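PDB 6L4U: fucoxanthin chlorophyll a/c-binding protein Lhcq11 from Chaetoceros gracilis, which binds chlorophylls a and c1, fucoxanthin and diadinoxanthin, and probably gathers light as part of a diatom antenna. Local coordinates for residues Trp94-Glu99 with Asn217-Met222; Arg171-Gly176 with Pro184-Val189. One frame throughout, in Å; residues are numbered along the deposited sequence.

Contact 1: Trp94-Glu99 with Asn217-Met222. With CLA (chlorophyll a), chain B.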
loop_
_atom_site.group_PDB
_atom_site.type_symbol
_atom_site.label_atom_id
_atom_site.label_comp_id
_atom_site.label_asym_id
_atom_site.label_seq_id
_atom_site.Cartn_x
_atom_site.Cartn_y
_atom_site.Cartn_z
ATOM N N TRP Y 94 25.840 -59.176 23.456
ATOM C CA TRP Y 94 24.408 -58.920 23.530
ATOM C C TRP Y 94 23.608 -60.160 23.160
ATOM O O TRP Y 94 22.507 -60.364 23.681
ATOM C CB TRP Y 94 24.034 -57.754 22.618
ATOM C CG TRP Y 94 22.588 -57.409 22.677
ATOM C CD1 TRP Y 94 21.621 -57.776 21.791
ATOM C CD2 TRP Y 94 21.934 -56.641 23.688
ATOM N NE1 TRP Y 94 20.405 -57.279 22.184
ATOM C CE2 TRP Y 94 20.571 -56.576 23.348
ATOM C CE3 TRP Y 94 22.370 -55.999 24.848
ATOM C CZ2 TRP Y 94 19.641 -55.894 24.125
ATOM C CZ3 TRP Y 94 21.450 -55.324 25.617
ATOM C CH2 TRP Y 94 20.100 -55.280 25.256
ATOM N N TYR Y 95 24.149 -60.999 22.275
ATOM C CA TYR Y 95 23.478 -62.246 21.934
ATOM C C TYR Y 95 23.529 -63.231 23.094
ATOM O O TYR Y 95 22.597 -64.018 23.288
ATOM C CB TYR Y 95 24.111 -62.868 20.688
ATOM C CG TYR Y 95 23.868 -62.131 19.389
ATOM C CD1 TYR Y 95 22.888 -61.154 19.285
ATOM C CD2 TYR Y 95 24.623 -62.424 18.262
ATOM C CE1 TYR Y 95 22.676 -60.487 18.099
ATOM C CE2 TYR Y 95 24.415 -61.763 17.072
ATOM C CZ TYR Y 95 23.441 -60.796 16.996
ATOM O OH TYR Y 95 23.230 -60.134 15.811
ATOM N N ARG Y 96 24.609 -63.209 23.878
ATOM C CA ARG Y 96 24.721 -64.144 24.991
ATOM C C ARG Y 96 23.889 -63.688 26.182
ATOM O O ARG Y 96 23.264 -64.514 26.857
ATOM C CB ARG Y 96 26.187 -64.317 25.388
ATOM C CG ARG Y 96 26.431 -65.289 26.535
ATOM C CD ARG Y 96 25.760 -66.638 26.306
ATOM N NE ARG Y 96 26.520 -67.488 25.400
ATOM C CZ ARG Y 96 25.972 -68.385 24.590
ATOM N NH1 ARG Y 96 24.656 -68.549 24.573
ATOM N NH2 ARG Y 96 26.739 -69.117 23.797
ATOM N N HIS Y 97 23.874 -62.379 26.456
ATOM C CA HIS Y 97 23.084 -61.864 27.568
ATOM C C HIS Y 97 21.595 -62.026 27.319
ATOM O O HIS Y 97 20.835 -62.294 28.256
ATOM C CB HIS Y 97 23.410 -60.394 27.825
ATOM C CG HIS Y 97 22.871 -59.874 29.121
ATOM N ND1 HIS Y 97 23.666 -59.670 30.229
ATOM C CD2 HIS Y 97 21.617 -59.525 29.492
ATOM C CE1 HIS Y 97 22.925 -59.219 31.223
ATOM N NE2 HIS Y 97 21.678 -59.118 30.802
ATOM N N SER Y 98 21.159 -61.876 26.073
ATOM C CA SER Y 98 19.741 -62.009 25.795
ATOM C C SER Y 98 19.295 -63.458 25.690
ATOM O O SER Y 98 18.094 -63.718 25.792
ATOM C CB SER Y 98 19.372 -61.269 24.514
ATOM O OG SER Y 98 17.977 -61.354 24.304
ATOM N N GLU Y 99 20.217 -64.404 25.477
ATOM C CA GLU Y 99 19.820 -65.809 25.518
ATOM C C GLU Y 99 19.497 -66.240 26.942
ATOM O O GLU Y 99 18.475 -66.893 27.180
ATOM C CB GLU Y 99 20.904 -66.717 24.923
ATOM C CG GLU Y 99 20.519 -68.201 25.005
ATOM C CD GLU Y 99 21.225 -69.116 24.014
ATOM O OE1 GLU Y 99 22.147 -68.691 23.301
ATOM O OE2 GLU Y 99 20.838 -70.294 23.941
ATOM N N ASN Y 217 19.221 -75.820 30.217
ATOM C CA ASN Y 217 17.939 -75.994 30.888
ATOM C C ASN Y 217 17.001 -74.825 30.630
ATOM O O ASN Y 217 15.789 -74.957 30.841
ATOM C CB ASN Y 217 18.153 -76.175 32.392
ATOM C CG ASN Y 217 18.641 -77.558 32.742
ATOM O OD1 ASN Y 217 17.850 -78.448 33.055
ATOM N ND2 ASN Y 217 19.952 -77.749 32.694
ATOM N N GLY Y 218 17.541 -73.693 30.183
ATOM C CA GLY Y 218 16.751 -72.558 29.760
ATOM C C GLY Y 218 16.321 -72.656 28.314
ATOM O O GLY Y 218 15.216 -72.230 27.977
ATOM N N ARG Y 219 17.189 -73.219 27.461
ATOM C CA ARG Y 219 16.886 -73.369 26.038
ATOM C C ARG Y 219 15.687 -74.278 25.813
ATOM O O ARG Y 219 14.852 -74.012 24.941
ATOM C CB ARG Y 219 18.096 -73.934 25.300
ATOM C CG ARG Y 219 19.108 -72.919 24.841
ATOM C CD ARG Y 219 20.392 -73.601 24.418
ATOM N NE ARG Y 219 21.452 -72.643 24.128
ATOM C CZ ARG Y 219 22.680 -72.977 23.749
ATOM N NH1 ARG Y 219 23.006 -74.252 23.603
ATOM N NH2 ARG Y 219 23.579 -72.036 23.512
ATOM N N LEU Y 220 15.584 -75.350 26.599
ATOM C CA LEU Y 220 14.461 -76.267 26.461
ATOM C C LEU Y 220 13.180 -75.650 27.011
ATOM O O LEU Y 220 12.077 -76.036 26.612
ATOM C CB LEU Y 220 14.795 -77.586 27.158
ATOM C CG LEU Y 220 14.000 -78.844 26.808
ATOM C CD1 LEU Y 220 14.933 -80.035 26.733
ATOM C CD2 LEU Y 220 12.933 -79.103 27.843
ATOM N N ALA Y 221 13.303 -74.676 27.914
ATOM C CA ALA Y 221 12.116 -74.000 28.421
ATOM C C ALA Y 221 11.514 -73.060 27.390
ATOM O O ALA Y 221 10.287 -72.924 27.327
ATOM C CB ALA Y 221 12.450 -73.227 29.689
ATOM N N MET Y 222 12.353 -72.402 26.586
ATOM C CA MET Y 222 11.841 -71.463 25.594
ATOM C C MET Y 222 11.105 -72.190 24.477
ATOM O O MET Y 222 10.079 -71.708 23.988
ATOM C CB MET Y 222 12.980 -70.605 25.047
ATOM C CG MET Y 222 13.822 -69.991 26.149
ATOM S SD MET Y 222 15.505 -69.530 25.707
ATOM C CE MET Y 222 15.221 -68.633 24.204
HETATM MG MG CLA B . 21.169 -69.821 21.294
HETATM C CHA CLA B . 24.335 -70.603 20.165
HETATM C CHB CLA B . 21.990 -66.532 21.100
HETATM C CHC CLA B . 17.923 -69.136 21.896
HETATM C CHD CLA B . 20.269 -73.396 20.822
HETATM N NA CLA B . 22.836 -68.743 20.693
HETATM C C1A CLA B . 24.014 -69.143 20.374
HETATM C C2A CLA B . 25.059 -68.068 20.162
HETATM C C3A CLA B . 24.284 -66.825 20.542
HETATM C C4A CLA B . 22.941 -67.415 20.793
HETATM C CMA CLA B . 24.836 -66.298 21.859
HETATM C CAA CLA B . 25.425 -67.972 18.660
HETATM C CBA CLA B . 25.424 -66.621 17.936
HETATM C CGA CLA B . 24.169 -66.464 17.110
HETATM O O1A CLA B . 24.029 -67.050 16.052
HETATM O O2A CLA B . 23.109 -65.608 17.607
HETATM N NB CLA B . 20.117 -68.081 21.460
HETATM C C1B CLA B . 20.590 -66.837 21.419
HETATM C C2B CLA B . 19.585 -65.779 21.711
HETATM C C3B CLA B . 18.366 -66.574 21.947
HETATM C C4B CLA B . 18.818 -67.979 21.755
HETATM C CMB CLA B . 19.732 -64.286 21.755
HETATM C CAB CLA B . 17.009 -66.078 22.283
HETATM C CBB CLA B . 15.981 -66.302 21.488
HETATM N NC CLA B . 19.487 -71.019 21.337
HETATM C C1C CLA B . 18.260 -70.541 21.611
HETATM C C2C CLA B . 17.177 -71.562 21.615
HETATM C C3C CLA B . 17.887 -72.807 21.298
HETATM C C4C CLA B . 19.288 -72.351 21.153
HETATM C CMC CLA B . 15.707 -71.410 21.870
HETATM C CAC CLA B . 17.318 -74.198 21.161
HETATM C CBC CLA B . 16.956 -74.373 19.704
HETATM N ND CLA B . 21.962 -71.573 20.622
HETATM C C1D CLA B . 21.636 -72.970 20.562
HETATM C C2D CLA B . 22.747 -73.890 20.238
HETATM C C3D CLA B . 23.840 -72.900 20.093
HETATM C C4D CLA B . 23.308 -71.641 20.317
HETATM C CMD CLA B . 22.926 -75.370 20.066
HETATM C CAD CLA B . 25.273 -72.738 19.778
HETATM O OBD CLA B . 26.092 -73.692 19.527
HETATM C CBD CLA B . 25.614 -71.309 19.871
HETATM C CGD CLA B . 26.439 -71.196 21.112
HETATM O O1D CLA B . 25.933 -70.851 22.165
HETATM O O2D CLA B . 27.849 -71.530 21.092
HETATM C CED CLA B . 28.490 -71.891 22.311
HETATM C C1 CLA B . 21.776 -66.072 17.464
HETATM C C2 CLA B . 20.782 -64.984 17.129
HETATM C C3 CLA B . 19.503 -65.094 17.532
HETATM C C4 CLA B . 19.043 -66.296 18.305
HETATM C C5 CLA B . 18.496 -64.024 17.195
HETATM C C6 CLA B . 17.613 -64.409 16.011
HETATM C C7 CLA B . 16.241 -64.888 16.479
HETATM C C8 CLA B . 15.312 -65.183 15.319
HETATM C C9 CLA B . 14.230 -64.114 15.227
HETATM C C10 CLA B . 14.717 -66.573 15.498
HETATM C C11 CLA B . 13.733 -66.904 14.386
HETATM C C12 CLA B . 12.618 -67.794 14.914
HETATM C C13 CLA B . 13.143 -69.191 15.213
HETATM C C14 CLA B . 13.409 -69.968 13.930
HETATM C C15 CLA B . 12.138 -69.911 16.101
HETATM C C16 CLA B . 10.819 -70.184 15.389
HETATM C C17 CLA B . 9.994 -71.221 16.144
HETATM C C18 CLA B . 9.684 -70.751 17.559
HETATM C C19 CLA B . 10.052 -71.821 18.580
HETATM C C20 CLA B . 8.222 -70.343 17.690
#

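Contact 2: Arg171-Gly176 with Pro184-Val189. With KC1 (Chlorophyll c1), chain C.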
loop_
_atom_site.group_PDB
_atom_site.type_symbol
_atom_site.label_atom_id
_atom_site.label_comp_id
_atom_site.label_asym_id
_atom_site.label_seq_id
_atom_site.Cartn_x
_atom_site.Cartn_y
_atom_site.Cartn_z
ATOM N N ARG Y 171 27.911 -49.534 37.394
ATOM C CA ARG Y 171 28.638 -48.835 38.446
ATOM C C ARG Y 171 29.236 -49.766 39.490
ATOM O O ARG Y 171 30.284 -49.447 40.061
ATOM C CB ARG Y 171 27.716 -47.832 39.142
ATOM C CG ARG Y 171 27.272 -46.689 38.256
ATOM C CD ARG Y 171 26.557 -45.605 39.042
ATOM N NE ARG Y 171 26.237 -44.474 38.182
ATOM C CZ ARG Y 171 25.058 -44.296 37.599
ATOM N NH1 ARG Y 171 24.856 -43.248 36.819
ATOM N NH2 ARG Y 171 24.080 -45.167 37.796
ATOM N N ARG Y 172 28.601 -50.907 39.754
ATOM C CA ARG Y 172 29.011 -51.795 40.834
ATOM C C ARG Y 172 29.705 -53.053 40.323
ATOM O O ARG Y 172 29.595 -54.114 40.943
ATOM C CB ARG Y 172 27.803 -52.162 41.692
ATOM C CG ARG Y 172 27.203 -50.985 42.432
ATOM C CD ARG Y 172 26.027 -51.424 43.273
ATOM N NE ARG Y 172 25.689 -50.447 44.302
ATOM C CZ ARG Y 172 24.697 -50.599 45.171
ATOM N NH1 ARG Y 172 23.942 -51.687 45.132
ATOM N NH2 ARG Y 172 24.462 -49.663 46.079
ATOM N N THR Y 173 30.417 -52.953 39.206
ATOM C CA THR Y 173 31.108 -54.079 38.597
ATOM C C THR Y 173 32.591 -53.751 38.472
ATOM O O THR Y 173 32.957 -52.614 38.152
ATOM C CB THR Y 173 30.511 -54.395 37.217
ATOM O OG1 THR Y 173 29.093 -54.576 37.338
ATOM C CG2 THR Y 173 31.118 -55.650 36.623
ATOM N N GLU Y 174 33.443 -54.750 38.740
ATOM C CA GLU Y 174 34.884 -54.578 38.582
ATOM C C GLU Y 174 35.281 -54.368 37.123
ATOM O O GLU Y 174 36.300 -53.724 36.850
ATOM C CB GLU Y 174 35.622 -55.783 39.182
ATOM C CG GLU Y 174 35.475 -57.109 38.426
ATOM C CD GLU Y 174 34.250 -57.917 38.834
ATOM O OE1 GLU Y 174 33.342 -57.359 39.486
ATOM O OE2 GLU Y 174 34.199 -59.119 38.498
ATOM N N GLY Y 175 34.501 -54.891 36.178
ATOM C CA GLY Y 175 34.806 -54.726 34.772
ATOM C C GLY Y 175 33.986 -53.641 34.106
ATOM O O GLY Y 175 34.517 -52.819 33.354
ATOM N N GLY Y 176 32.688 -53.629 34.386
ATOM C CA GLY Y 176 31.775 -52.697 33.756
ATOM C C GLY Y 176 30.558 -53.403 33.200
ATOM O O GLY Y 176 30.219 -54.503 33.647
ATOM N N PRO Y 184 28.147 -61.409 30.653
ATOM C CA PRO Y 184 26.772 -61.271 30.149
ATOM C C PRO Y 184 25.735 -62.096 30.896
ATOM O O PRO Y 184 24.545 -61.968 30.599
ATOM C CB PRO Y 184 26.890 -61.733 28.691
ATOM C CG PRO Y 184 28.046 -62.657 28.689
ATOM C CD PRO Y 184 29.011 -62.144 29.713
ATOM N N GLY Y 185 26.116 -62.934 31.847
ATOM C CA GLY Y 185 25.110 -63.708 32.544
ATOM C C GLY Y 185 24.929 -63.330 33.998
ATOM O O GLY Y 185 24.016 -63.836 34.656
ATOM N N LYS Y 186 25.761 -62.413 34.499
ATOM C CA LYS Y 186 25.944 -62.302 35.943
ATOM C C LYS Y 186 24.778 -61.591 36.629
ATOM O O LYS Y 186 24.584 -61.782 37.833
ATOM C CB LYS Y 186 27.267 -61.611 36.264
ATOM C CG LYS Y 186 27.343 -60.194 35.787
ATOM C CD LYS Y 186 28.647 -59.551 36.157
ATOM C CE LYS Y 186 28.643 -58.116 35.702
ATOM N NZ LYS Y 186 28.672 -57.979 34.224
ATOM N N ASN Y 187 24.032 -60.749 35.895
ATOM C CA ASN Y 187 22.677 -60.274 36.246
ATOM C C ASN Y 187 22.645 -59.595 37.624
ATOM O O ASN Y 187 22.065 -60.104 38.585
ATOM C CB ASN Y 187 21.685 -61.448 36.156
ATOM C CG ASN Y 187 20.204 -61.024 36.183
ATOM O OD1 ASN Y 187 19.794 -60.080 36.857
ATOM N ND2 ASN Y 187 19.393 -61.756 35.430
ATOM N N MET Y 188 23.311 -58.449 37.719
ATOM C CA MET Y 188 23.614 -57.863 39.024
ATOM C C MET Y 188 22.412 -57.103 39.577
ATOM O O MET Y 188 22.212 -55.923 39.295
ATOM C CB MET Y 188 24.833 -56.955 38.932
ATOM C CG MET Y 188 26.152 -57.683 39.103
ATOM S SD MET Y 188 27.474 -56.594 39.658
ATOM C CE MET Y 188 26.600 -55.627 40.890
ATOM N N VAL Y 189 21.604 -57.796 40.376
ATOM C CA VAL Y 189 20.668 -57.195 41.327
ATOM C C VAL Y 189 20.789 -57.959 42.643
ATOM O O VAL Y 189 20.746 -59.197 42.650
ATOM C CB VAL Y 189 19.218 -57.177 40.805
ATOM C CG1 VAL Y 189 19.001 -56.037 39.831
ATOM C CG2 VAL Y 189 18.875 -58.483 40.110
HETATM N NB KC1 C . 20.409 -71.055 37.330
HETATM N ND KC1 C . 20.379 -67.072 38.051
HETATM C C1A KC1 C . 23.347 -68.235 38.395
HETATM C C1B KC1 C . 21.455 -71.860 37.195
HETATM C C1C KC1 C . 17.631 -69.768 37.078
HETATM C C1D KC1 C . 19.417 -66.006 38.108
HETATM C C2A KC1 C . 24.787 -68.686 38.583
HETATM C C2B KC1 C . 21.154 -73.206 36.656
HETATM C C2C KC1 C . 16.218 -69.363 36.887
HETATM C C2D KC1 C . 19.935 -64.685 38.523
HETATM C C3A KC1 C . 24.688 -70.152 38.229
HETATM C C3B KC1 C . 19.689 -73.134 36.451
HETATM C C3C KC1 C . 16.230 -67.916 37.143
HETATM C C3D KC1 C . 21.361 -65.044 38.727
HETATM C C4A KC1 C . 23.234 -70.248 37.912
HETATM C C4B KC1 C . 19.346 -71.752 36.913
HETATM C C4C KC1 C . 17.661 -67.666 37.453
HETATM C C4D KC1 C . 21.516 -66.389 38.440
HETATM C CAA KC1 C . 25.333 -68.703 40.012
HETATM C CAB KC1 C . 18.799 -74.203 35.916
HETATM C CAC KC1 C . 15.076 -66.944 37.092
HETATM C CAD KC1 C . 22.679 -64.517 39.129
HETATM C CBA KC1 C . 26.442 -67.690 40.297
HETATM C CBB KC1 C . 17.627 -74.534 36.431
HETATM C CBC KC1 C . 14.525 -66.806 38.492
HETATM C CBD KC1 C . 23.675 -65.608 39.065
HETATM C CED KC1 C . 25.923 -66.130 36.049
HETATM C CGA KC1 C . 27.533 -67.686 39.252
HETATM C CGD KC1 C . 24.731 -65.260 38.061
HETATM C CHA KC1 C . 22.916 -66.813 38.626
HETATM C CHB KC1 C . 22.818 -71.458 37.557
HETATM C CHC KC1 C . 17.986 -71.187 36.899
HETATM C CHD KC1 C . 18.025 -66.271 37.764
HETATM C CMA KC1 C . 25.510 -70.421 36.987
HETATM C CMB KC1 C . 22.109 -74.330 36.387
HETATM C CMC KC1 C . 15.045 -70.216 36.524
HETATM C CMD KC1 C . 19.365 -63.310 38.735
HETATM N NA KC1 C . 22.508 -69.133 38.017
HETATM N NC KC1 C . 18.462 -68.764 37.403
HETATM O O1A KC1 C . 28.065 -68.714 38.875
HETATM O O1D KC1 C . 25.644 -64.515 38.370
HETATM O O2A KC1 C . 27.978 -66.425 38.684
HETATM O O2D KC1 C . 24.700 -65.844 36.730
HETATM O OBD KC1 C . 22.899 -63.303 39.467
HETATM MG MG KC1 C . 20.435 -69.096 37.896
#

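Contact 1: Trp94-Glu99 with Asn217-Met222
Glu-99 of helix 89-115 and Arg-219 of helix 208-230 form a salt bridge above the macrocycle of chlorophyll a, joined by Arg-96. Tyr-95 leads the approach to the pigment: its CB lies 3.7 Å from the CMA methyl of the chlorophyll. Arg-96, one residue on, has a chain bent at two successive bonds, which brings its guanidinium round with one face against that methyl. Its NH2 gives a hydrogen bond to the ester carbonyl oxygen O1D of the chlorophyll at 2.5 Å, while NH1 meets Glu-99 OE1 at 2.8 Å within the same helix. Glu-99 has CG anti to the backbone N (chi1 178°) and an extended chain beyond, carrying the carboxylate down to where OE1 ligates the magnesium at 2.5 Å. The other oxygen, OE2, takes the N-H of Arg-219 NE nearly straight (163°); the modelled 2.4 Å between these two atoms is doubtfully short. Arg-219 itself lies flat on the pigment, with chlorophyll atom C1D 3.3 Å below the centre of its guanidinium. Two arginines thus flank a metal-bound carboxylate and would probably offset its buried charge; the magnesium-ligating ion pair of Glu-99 and Arg-219 between crossed helices is as in chlorophyll a/b-binding relatives. Met-222 adds an apolar touch, its CE 3.6 Å from chlorophyll CHC. The axes of the segments 94-99 and 217-222 approach to 12.4 Å at 71°, leaving side chains and pigment to bridge them; elsewhere Met-222 packs on His-102 and Ala-106 of helix 89-115, and Ile-215 of helix 208-230 touches Arg-96 and Glu-99.

Contact 2: Arg171-Gly176 with Pro184-Val189
Met-188 and Lys-186 meet Thr-173 and its neighbours through van der Waals contacts, with no hydrogen bond between the two segments. The thioether end of Met-188 does most of the touching: its CE sits 3.4 Å from the carbonyl oxygen of Arg-172 and also reaches that residue's CB, at 3.8 Å. The bend at the last torsion (chi3 42°) turns this methyl toward Arg-172 and leaves SD 3.5 Å from Thr-173 OG1. Lys-186 comes at the same threonine tip to tip, with CE 3.6 Å from CG2. Beyond it, Lys-186 NZ stands 3.8 Å from Gly-176 O, too far to count as a bond.

The polar ends are held by a second shell. Thr-173 OG1 hydrogen-bonds to the carbonyl of His-169, at the end of helix 148-171, and NZ of Lys-186 is bound both by Thr-183 O and by the imidazole ND1 of His-169, which fixes the ammonium group beside the threonine methyl. A glycine in place of Thr-173 would probably open a gap beside Lys-186 CE and Met-188 SD and leave the His-169 carbonyl without its hydroxyl mate. Arg-172 directs its guanidinium away from this cluster and makes a cation-pi contact with Phe-168. On the other side, the backbone of 184-189 borders a chlorophyll c1: Lys-186 O lies 2.8 Å from pigment atom OBD and Gly-185 O, held by Arg-104 NH1 of helix 89-115, is 3.0 Å from O2D.

With neither segment regular, this is packing within the loop that links helix 148-171 to helix 208-230, at the surface, where residues 185-187 of the returning chain line one side of a chlorophyll c1 site.

Contact 2 occupies the loop lying, along the chain, between the two halves of contact 1, and their centres are 18 Å apart. Contact 1 is central, about 4 Å from the centre of the chain, whereas contact 2 lies about 16 Å from it. They meet at Pro-184, whose CG packs 3.8 Å from Arg-96 CG. His-169 gives a second, indirect connection, since its ring meets that of His-97 while its ND1 receives Lys-186 NZ. Each contact borders a different pigment: the magnesium atoms, CLA MG of the chlorophyll a in contact 1 and KC1 MG of the chlorophyll c1 in contact 2, are 16.6 Å apart, a spacing compatible with excitation transfer between them.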